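PDB 6Y4R: DotU family type IV/VI secretion system protein from Acinetobacter baumannii, which forms the cytoplasmic domain of TssL, a key component of the type VI secretion system, and is an all-helical member of the DotU family. Local coordinates for residues N146-V149 with A150-D154; A64-D67 with E68-T72; F12-I15 with F16-R19. All coordinates share one frame; numbering follows the deposited sequence.

Contact 1: N146-V149 with A150-D154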
ATOM      1  N   ASN A 146      12.201   6.953   8.892  1.00 41.87           N
ATOM      2  CA  ASN A 146      11.550   8.245   9.074  1.00 39.65           C
ATOM      3  C   ASN A 146      12.197   9.320   8.216  1.00 40.88           C
ATOM      4  O   ASN A 146      11.500  10.149   7.616  1.00 38.31           O
ATOM      5  CB  ASN A 146      11.561   8.631  10.550  1.00 36.47           C
ATOM      6  CG  ASN A 146      10.600   7.807  11.382  1.00 38.31           C
ATOM      7  OD1 ASN A 146       9.769   7.042  10.858  1.00 37.69           O
ATOM      8  ND2 ASN A 146      10.749   7.910  12.697  1.00 35.80           N
ATOM      9  N   HIS A 147      13.526   9.326   8.124  1.00 46.25           N
ATOM     10  CA  HIS A 147      14.126  10.342   7.267  1.00 45.68           C
ATOM     11  C   HIS A 147      13.750  10.110   5.811  1.00 40.84           C
ATOM     12  O   HIS A 147      13.558  11.069   5.066  1.00 39.95           O
ATOM     13  CB  HIS A 147      15.633  10.456   7.489  1.00 50.44           C
ATOM     14  CG  HIS A 147      16.105  11.868   7.428  1.00 67.46           C
ATOM     15  ND1 HIS A 147      17.384  12.264   7.732  1.00 76.53           N
ATOM     16  CD2 HIS A 147      15.430  13.003   7.119  1.00 74.42           C
ATOM     17  CE1 HIS A 147      17.477  13.585   7.604  1.00 85.73           C
ATOM     18  NE2 HIS A 147      16.304  14.059   7.227  1.00 83.45           N
ATOM     19  N   LEU A 148      13.616   8.854   5.383  1.00 41.89           N
ATOM     20  CA  LEU A 148      13.196   8.626   3.998  1.00 37.48           C
ATOM     21  C   LEU A 148      11.777   9.122   3.767  1.00 35.23           C
ATOM     22  O   LEU A 148      11.498   9.782   2.755  1.00 32.73           O
ATOM     23  CB  LEU A 148      13.296   7.151   3.625  1.00 29.74           C
ATOM     24  CG  LEU A 148      12.468   6.695   2.421  1.00 28.33           C
ATOM     25  CD1 LEU A 148      13.002   7.270   1.155  1.00 28.50           C
ATOM     26  CD2 LEU A 148      12.545   5.200   2.344  1.00 27.93           C
ATOM     27  N   VAL A 149      10.876   8.861   4.720  1.00 36.95           N
ATOM     28  CA  VAL A 149       9.507   9.342   4.597  1.00 28.34           C
ATOM     29  C   VAL A 149       9.484  10.859   4.573  1.00 33.80           C
ATOM     30  O   VAL A 149       8.717  11.470   3.823  1.00 37.87           O
ATOM     31  CB  VAL A 149       8.645   8.787   5.745  1.00 33.00           C
ATOM     32  CG1 VAL A 149       7.209   9.277   5.610  1.00 27.58           C
ATOM     33  CG2 VAL A 149       8.699   7.260   5.756  1.00 27.42           C
ATOM     34  N   ALA A 150      10.347  11.488   5.374  1.00 30.56           N
ATOM     35  CA  ALA A 150      10.350  12.939   5.463  1.00 31.60           C
ATOM     36  C   ALA A 150      10.703  13.590   4.134  1.00 38.77           C
ATOM     37  O   ALA A 150      10.068  14.571   3.732  1.00 47.45           O
ATOM     38  CB  ALA A 150      11.323  13.384   6.549  1.00 33.31           C
ATOM     39  N   ARG A 151      11.707  13.056   3.431  1.00 33.33           N
ATOM     40  CA  ARG A 151      12.183  13.697   2.204  1.00 31.63           C
ATOM     41  C   ARG A 151      11.391  13.332   0.969  1.00 37.56           C
ATOM     42  O   ARG A 151      11.280  14.156   0.055  1.00 47.78           O
ATOM     43  CB  ARG A 151      13.633  13.361   1.926  1.00 32.28           C
ATOM     44  CG  ARG A 151      14.412  12.973   3.115  1.00 33.28           C
ATOM     45  CD  ARG A 151      15.735  12.461   2.739  1.00 37.28           C
ATOM     46  NE  ARG A 151      16.646  12.505   3.888  1.00 40.46           N
ATOM     47  CZ  ARG A 151      17.934  12.188   3.867  1.00 44.26           C
ATOM     48  NH1 ARG A 151      18.490  11.829   2.740  1.00 49.74           N
ATOM     49  NH2 ARG A 151      18.629  12.273   4.976  1.00 42.56           N
ATOM     50  N   VAL A 152      10.868  12.113   0.889  1.00 29.22           N
ATOM     51  CA  VAL A 152       9.926  11.856  -0.184  1.00 28.27           C
ATOM     52  C   VAL A 152       8.751  12.803  -0.043  1.00 38.71           C
ATOM     53  O   VAL A 152       8.228  13.323  -1.035  1.00 40.21           O
ATOM     54  CB  VAL A 152       9.488  10.385  -0.173  1.00 30.50           C
ATOM     55  CG1 VAL A 152       8.530  10.102  -1.305  1.00 28.61           C
ATOM     56  CG2 VAL A 152      10.691   9.486  -0.293  1.00 27.38           C
ATOM     57  N   GLY A 153       8.372  13.096   1.200  1.00 28.76           N
ATOM     58  CA  GLY A 153       7.344  14.089   1.447  1.00 42.64           C
ATOM     59  C   GLY A 153       7.762  15.474   1.004  1.00 41.49           C
ATOM     60  O   GLY A 153       6.940  16.253   0.508  1.00 37.84           O
ATOM     61  N   ASP A 154       9.047  15.804   1.204  1.00 45.92           N
ATOM     62  CA  ASP A 154       9.580  17.094   0.776  1.00 38.77           C
ATOM     63  C   ASP A 154       9.588  17.209  -0.738  1.00 31.97           C
ATOM     64  O   ASP A 154       9.268  18.272  -1.285  1.00 37.65           O
ATOM     65  CB  ASP A 154      11.023  17.282   1.267  1.00 43.24           C
ATOM     66  CG  ASP A 154      11.135  17.490   2.777  1.00 54.37           C
ATOM     67  OD1 ASP A 154      10.194  18.042   3.395  1.00 52.39           O
ATOM     68  OD2 ASP A 154      12.201  17.133   3.339  1.00 59.32           O
TER
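His147 and Arg151, one helical turn apart, meet with their flat groups almost perpendicular: the guanidinium plane stands 82° from the imidazole plane. Arg151 NH2 lies over one face of the ring, 3.0 Å above its plane and displaced toward the rim on the side of ND1 and CE1. The distance from Arg151 NH2 to His147 CE1 is 3.2 Å, and Arg151 NE lies over the same face, 3.5 Å from His147 CD2. The arginine therefore turns its edge, not its face, to the ring. Its chain runs extended from CG to NE, but its exact placement is doubtful, because CG is modelled too close to the carbonyl O of His147.

A second pair, Leu148 and Val152, takes another direction around the same helix. These two side chains lie side by side and point the same way, with Leu148 CD1 3.5 Å from Val152 CG2. Both pairs are i to i+4 neighbours on helix 143-159, near the C-terminal end of this all-helical DotU-family domain. Leu148 packs on Phe105 and Leu108 of helix 100-114, and Val152 reaches Leu122 of helix 119-130.

Val149 also faces helix 119-130, touching Leu129 and Leu130, while its carbonyl O accepts the Gly153 N-H at 3.1 Å. The bond from Val152 N to Leu148 O is nearly straight, with an angle of 173° at the hydrogen. Two residues earlier, Ala150 N donates to Asn146 O at 2.9 Å.

Contact 2: A64-D67 with E68-T72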
ATOM      1  N   ALA A  64       1.128  -4.545  -0.795  1.00 34.44           N
ATOM      2  CA  ALA A  64       2.246  -4.695   0.132  1.00 31.75           C
ATOM      3  C   ALA A  64       1.891  -4.134   1.510  1.00 29.13           C
ATOM      4  O   ALA A  64       2.284  -4.701   2.537  1.00 36.52           O
ATOM      5  CB  ALA A  64       3.501  -4.031  -0.439  1.00 22.32           C
ATOM      6  N   LEU A  65       1.122  -3.043   1.549  1.00 20.87           N
ATOM      7  CA  LEU A  65       0.805  -2.344   2.797  1.00 24.09           C
ATOM      8  C   LEU A  65      -0.260  -3.069   3.615  1.00 32.14           C
ATOM      9  O   LEU A  65      -0.144  -3.166   4.843  1.00 35.18           O
ATOM     10  CB  LEU A  65       0.374  -0.911   2.488  1.00 20.99           C
ATOM     11  CG  LEU A  65      -0.401  -0.088   3.508  1.00 21.18           C
ATOM     12  CD1 LEU A  65       0.480   0.321   4.666  1.00 21.54           C
ATOM     13  CD2 LEU A  65      -0.961   1.130   2.819  1.00 21.43           C
ATOM     14  N   ILE A  66      -1.338  -3.519   2.963  1.00 34.49           N
ATOM     15  CA  ILE A  66      -2.380  -4.281   3.658  1.00 28.32           C
ATOM     16  C   ILE A  66      -1.828  -5.609   4.165  1.00 26.40           C
ATOM     17  O   ILE A  66      -2.188  -6.058   5.261  1.00 28.03           O
ATOM     18  CB  ILE A  66      -3.603  -4.490   2.742  1.00 29.50           C
ATOM     19  CG1 ILE A  66      -4.739  -5.187   3.491  1.00 29.55           C
ATOM     20  CG2 ILE A  66      -3.234  -5.293   1.493  1.00 32.52           C
ATOM     21  CD1 ILE A  66      -5.189  -4.463   4.704  1.00 37.41           C
ATOM     22  N   ASP A  67      -0.909  -6.232   3.415  1.00 20.69           N
ATOM     23  CA  ASP A  67      -0.374  -7.510   3.869  1.00 20.93           C
ATOM     24  C   ASP A  67       0.418  -7.351   5.161  1.00 32.08           C
ATOM     25  O   ASP A  67       0.233  -8.129   6.107  1.00 32.83           O
ATOM     26  CB  ASP A  67       0.537  -8.156   2.814  1.00 21.20           C
ATOM     27  CG  ASP A  67      -0.218  -8.834   1.652  1.00 28.14           C
ATOM     28  OD1 ASP A  67      -1.462  -8.972   1.694  1.00 26.50           O
ATOM     29  OD2 ASP A  67       0.469  -9.357   0.740  1.00 30.64           O
ATOM     30  N   GLU A  68       1.256  -6.310   5.253  1.00 23.53           N
ATOM     31  CA  GLU A  68       2.121  -6.183   6.426  1.00 26.27           C
ATOM     32  C   GLU A  68       1.395  -5.603   7.626  1.00 31.09           C
ATOM     33  O   GLU A  68       1.751  -5.910   8.770  1.00 34.12           O
ATOM     34  CB  GLU A  68       3.370  -5.368   6.088  1.00 34.27           C
ATOM     35  CG  GLU A  68       4.102  -4.809   7.313  1.00 38.23           C
ATOM     36  CD  GLU A  68       5.270  -3.878   6.976  1.00 41.05           C
ATOM     37  OE1 GLU A  68       6.163  -4.315   6.229  1.00 42.56           O
ATOM     38  OE2 GLU A  68       5.302  -2.714   7.443  1.00 40.85           O
ATOM     39  N   THR A  69       0.382  -4.774   7.392  1.00 33.20           N
ATOM     40  CA  THR A  69      -0.457  -4.307   8.487  1.00 30.42           C
ATOM     41  C   THR A  69      -1.089  -5.491   9.206  1.00 30.14           C
ATOM     42  O   THR A  69      -1.124  -5.541  10.443  1.00 32.32           O
ATOM     43  CB  THR A  69      -1.530  -3.360   7.950  1.00 31.46           C
ATOM     44  OG1 THR A  69      -0.905  -2.218   7.356  1.00 40.00           O
ATOM     45  CG2 THR A  69      -2.450  -2.912   9.046  1.00 22.61           C
ATOM     46  N   ILE A  70      -1.608  -6.449   8.432  1.00 25.89           N
ATOM     47  CA  ILE A  70      -2.294  -7.608   8.996  1.00 21.71           C
ATOM     48  C   ILE A  70      -1.306  -8.565   9.660  1.00 22.27           C
ATOM     49  O   ILE A  70      -1.545  -9.049  10.771  1.00 25.09           O
ATOM     50  CB  ILE A  70      -3.114  -8.313   7.906  1.00 22.90           C
ATOM     51  CG1 ILE A  70      -4.358  -7.485   7.581  1.00 21.15           C
ATOM     52  CG2 ILE A  70      -3.440  -9.751   8.334  1.00 24.42           C
ATOM     53  CD1 ILE A  70      -5.124  -7.986   6.420  1.00 21.02           C
ATOM     54  N   VAL A  71      -0.200  -8.881   8.984  1.00 22.36           N
ATOM     55  CA  VAL A  71       0.702  -9.903   9.505  1.00 23.12           C
ATOM     56  C   VAL A  71       1.497  -9.430  10.735  1.00 24.00           C
ATOM     57  O   VAL A  71       1.894 -10.262  11.559  1.00 30.45           O
ATOM     58  CB  VAL A  71       1.608 -10.416   8.353  1.00 23.18           C
ATOM     59  CG1 VAL A  71       2.750  -9.415   7.988  1.00 23.34           C
ATOM     60  CG2 VAL A  71       2.144 -11.796   8.666  1.00 24.01           C
ATOM     61  N   THR A  72       1.728  -8.119  10.902  1.00 23.98           N
ATOM     62  CA  THR A  72       2.496  -7.597  12.040  1.00 25.04           C
ATOM     63  C   THR A  72       1.670  -7.505  13.322  1.00 32.91           C
ATOM     64  O   THR A  72       2.233  -7.293  14.409  1.00 34.90           O
ATOM     65  CB  THR A  72       3.101  -6.222  11.724  1.00 25.05           C
ATOM     66  OG1 THR A  72       2.102  -5.351  11.169  1.00 26.57           O
ATOM     67  CG2 THR A  72       4.260  -6.368  10.752  1.00 26.79           C
TER
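Ile66 and Ile70 lie side by side on the buried flank of helix 52-71, pointing the same way, and their CD1 methyls meet at 3.9 Å. This is i to i+4 packing on a central helix of the all-helical DotU fold. Ile66 CG1 stands anti to the backbone N (chi1 -176°), and the turn at chi2 (58°) then brings its CD1 toward the neighbour one turn on. Helix 9-19 covers this flank, its Ile15 resting also on Leu65.

Asp67 is buried too, but on polar terms. Its OD1 accepts from Trp85 NE1 and Leu90 N, and OD2 from Gln91 N, so the carboxylate is held by three donors and is tied to the start of helix 90-95.

Glu68 is partly exposed yet firmly held at its end: OE2 forms a salt bridge with Arg138 and accepts from Gln134 N, and OE1 accepts from Gly135 N. Its backbone is less tightly bound, Glu68 N making a weak hydrogen bond to Ala64 O at 3.3 Å. The loose side is that of Val71, which is exposed and is tied back through its N to Asp67 O at 3.0 Å.

Back on the buried side, the polar branch of Thr69 folds onto its own helix. Leu65 O receives both Thr69 N at 3.1 Å and Thr69 OG1 at 2.8 Å, the two donors approaching from opposite faces of the carbonyl plane.

Contact 3: F12-I15 with F16-R19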
ATOM      1  N   PHE A  12      -7.902   2.576   1.634  1.00 34.41           N
ATOM      2  CA  PHE A  12      -7.051   3.075   2.709  1.00 30.82           C
ATOM      3  C   PHE A  12      -7.803   3.190   4.031  1.00 37.71           C
ATOM      4  O   PHE A  12      -7.188   3.114   5.100  1.00 47.18           O
ATOM      5  CB  PHE A  12      -6.456   4.444   2.343  1.00 30.23           C
ATOM      6  CG  PHE A  12      -5.311   4.376   1.376  1.00 25.51           C
ATOM      7  CD1 PHE A  12      -4.292   3.449   1.547  1.00 26.20           C
ATOM      8  CD2 PHE A  12      -5.226   5.269   0.318  1.00 26.01           C
ATOM      9  CE1 PHE A  12      -3.214   3.378   0.646  1.00 29.53           C
ATOM     10  CE2 PHE A  12      -4.140   5.214  -0.591  1.00 29.45           C
ATOM     11  CZ  PHE A  12      -3.136   4.261  -0.421  1.00 27.33           C
ATOM     12  N   TYR A  13      -9.126   3.392   3.989  1.00 33.11           N
ATOM     13  CA  TYR A  13      -9.900   3.487   5.234  1.00 26.78           C
ATOM     14  C   TYR A  13      -9.905   2.174   5.996  1.00 28.20           C
ATOM     15  O   TYR A  13      -9.974   2.166   7.234  1.00 35.78           O
ATOM     16  CB  TYR A  13     -11.343   3.878   4.974  1.00 26.99           C
ATOM     17  CG  TYR A  13     -12.183   3.893   6.255  1.00 28.07           C
ATOM     18  CD1 TYR A  13     -11.818   4.692   7.338  1.00 28.11           C
ATOM     19  CD2 TYR A  13     -13.337   3.104   6.387  1.00 31.21           C
ATOM     20  CE1 TYR A  13     -12.588   4.716   8.512  1.00 33.79           C
ATOM     21  CE2 TYR A  13     -14.102   3.115   7.552  1.00 35.63           C
ATOM     22  CZ  TYR A  13     -13.730   3.917   8.605  1.00 38.75           C
ATOM     23  OH  TYR A  13     -14.551   3.860   9.718  1.00 42.66           O
ATOM     24  N   LEU A  14      -9.891   1.055   5.267  1.00 30.44           N
ATOM     25  CA  LEU A  14      -9.865  -0.272   5.872  1.00 27.81           C
ATOM     26  C   LEU A  14      -8.474  -0.620   6.385  1.00 24.62           C
ATOM     27  O   LEU A  14      -8.355  -1.395   7.340  1.00 22.90           O
ATOM     28  CB  LEU A  14     -10.336  -1.321   4.859  1.00 23.76           C
ATOM     29  CG  LEU A  14     -11.663  -1.150   4.101  1.00 24.78           C
ATOM     30  CD1 LEU A  14     -11.804  -2.224   3.045  1.00 33.25           C
ATOM     31  CD2 LEU A  14     -12.851  -1.203   5.033  1.00 39.36           C
ATOM     32  N   ILE A  15      -7.425  -0.036   5.773  1.00 26.27           N
ATOM     33  CA  ILE A  15      -6.081  -0.058   6.356  1.00 27.63           C
ATOM     34  C   ILE A  15      -6.072   0.676   7.684  1.00 33.38           C
ATOM     35  O   ILE A  15      -5.420   0.256   8.646  1.00 41.10           O
ATOM     36  CB  ILE A  15      -5.061   0.610   5.423  1.00 28.23           C
ATOM     37  CG1 ILE A  15      -5.031  -0.009   4.024  1.00 29.48           C
ATOM     38  CG2 ILE A  15      -3.684   0.560   6.087  1.00 28.77           C
ATOM     39  CD1 ILE A  15      -4.126  -1.139   3.894  1.00 26.26           C
ATOM     40  N   PHE A  16      -6.717   1.842   7.717  1.00 35.91           N
ATOM     41  CA  PHE A  16      -6.758   2.657   8.921  1.00 32.68           C
ATOM     42  C   PHE A  16      -7.504   1.948  10.046  1.00 29.94           C
ATOM     43  O   PHE A  16      -7.127   2.086  11.215  1.00 35.22           O
ATOM     44  CB  PHE A  16      -7.393   4.016   8.592  1.00 45.86           C
ATOM     45  CG  PHE A  16      -6.944   5.147   9.490  1.00 58.69           C
ATOM     46  CD1 PHE A  16      -5.625   5.249   9.915  1.00 62.94           C
ATOM     47  CD2 PHE A  16      -7.855   6.118   9.912  1.00 65.64           C
ATOM     48  CE1 PHE A  16      -5.222   6.295  10.749  1.00 67.63           C
ATOM     49  CE2 PHE A  16      -7.462   7.173  10.750  1.00 64.94           C
ATOM     50  CZ  PHE A  16      -6.145   7.260  11.170  1.00 67.25           C
ATOM     51  N   LEU A  17      -8.552   1.174   9.721  1.00 34.07           N
ATOM     52  CA  LEU A  17      -9.322   0.483  10.763  1.00 35.43           C
ATOM     53  C   LEU A  17      -8.497  -0.598  11.444  1.00 35.03           C
ATOM     54  O   LEU A  17      -8.557  -0.760  12.670  1.00 41.96           O
ATOM     55  CB  LEU A  17     -10.592  -0.161  10.203  1.00 31.76           C
ATOM     56  CG  LEU A  17     -11.767   0.701   9.762  1.00 30.01           C
ATOM     57  CD1 LEU A  17     -12.806  -0.164   9.047  1.00 26.29           C
ATOM     58  CD2 LEU A  17     -12.384   1.466  10.943  1.00 29.36           C
ATOM     59  N   ILE A  18      -7.749  -1.370  10.664  1.00 28.91           N
ATOM     60  CA  ILE A  18      -6.892  -2.408  11.237  1.00 33.80           C
ATOM     61  C   ILE A  18      -5.792  -1.786  12.078  1.00 39.63           C
ATOM     62  O   ILE A  18      -5.459  -2.282  13.166  1.00 47.08           O
ATOM     63  CB  ILE A  18      -6.329  -3.319  10.132  1.00 31.20           C
ATOM     64  CG1 ILE A  18      -7.486  -4.009   9.401  1.00 30.29           C
ATOM     65  CG2 ILE A  18      -5.296  -4.285  10.693  1.00 28.33           C
ATOM     66  CD1 ILE A  18      -7.037  -5.066   8.434  1.00 44.97           C
ATOM     67  N   ARG A  19      -5.233  -0.671  11.606  1.00 35.71           N
ATOM     68  CA  ARG A  19      -4.244   0.035  12.400  1.00 29.50           C
ATOM     69  C   ARG A  19      -4.870   0.505  13.696  1.00 29.36           C
ATOM     70  O   ARG A  19      -4.214   0.516  14.740  1.00 37.04           O
ATOM     71  CB  ARG A  19      -3.716   1.221  11.604  1.00 31.90           C
ATOM     72  CG  ARG A  19      -2.720   0.896  10.476  1.00 41.37           C
ATOM     73  CD  ARG A  19      -2.080   2.201  10.031  1.00 44.36           C
ATOM     74  NE  ARG A  19      -0.762   2.442  10.613  1.00 45.30           N
ATOM     75  CZ  ARG A  19      -0.359   3.643  11.017  1.00 48.25           C
ATOM     76  NH1 ARG A  19      -1.187   4.685  10.925  1.00 45.26           N
ATOM     77  NH2 ARG A  19       0.856   3.800  11.531  1.00 49.19           N
TER
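Phe12 O accepts the N-H of Phe16 at 2.9 Å, opening the run of i to i+4 bonds through this part of helix 9-19. The Phe12 ring leads away from that turn.

Tyr13 carries the main side-chain contact. Its CG is anti to the backbone N (chi1 176°), which lays the ring along the helix surface under Leu17. Leu17 CG sits over one face, 4.1 Å from the Tyr13 ring centroid and 19° off the normal, a CH-pi contact. The branches of the leucine spread across the phenol end: Leu17 CD1 is 3.8 Å from Tyr13 CE2, and Leu17 CD2 is 3.5 Å from Tyr13 OH.

Leu14 CD2 also reaches Leu17 CD1, more loosely, at 4.1 Å. Leu14 O accepts a weak, long hydrogen bond from Ile18 N (3.4 Å).

Ile15 O takes the N-H of Arg19 at 3.1 Å, and Arg19 CG lies against this oxygen.

The helix lies against two others: Leu14 packs on Ile34 and Leu37 and Ile18 on Phe30 of helix 27-47, while Ile15 lies on Phe62 and Ile18 on Ile70 of helix 52-71. Phe12 meets Tyr127 of helix 119-130 edge-to-face.

Contact 2 is the buried one, contact 3 is partly buried, and contact 1 lies at the surface, its centre 16 Å from the centre of the chain. Contacts 2 and 3 touch directly: helices 9-19 and 52-71 pack together, with Ile66 CB 3.6 Å from Ile15 CD1 and Thr69 CG2 3.6 Å from Ile18 CG2. Contact 1 belongs to the separate helix 143-159, about 11 Å from contact 2 and 10 Å from contact 3 at nearest atoms. Contact 1 sets a guanidinium edge over an exposed imidazole and turns leucine and valine toward neighbouring helices; contact 3 sets a leucine on an exposed tyrosine ring; contact 2 combines aliphatic packing with the buried Asp67 and partly exposed Glu68 carboxylates, both hydrogen-bonded elsewhere.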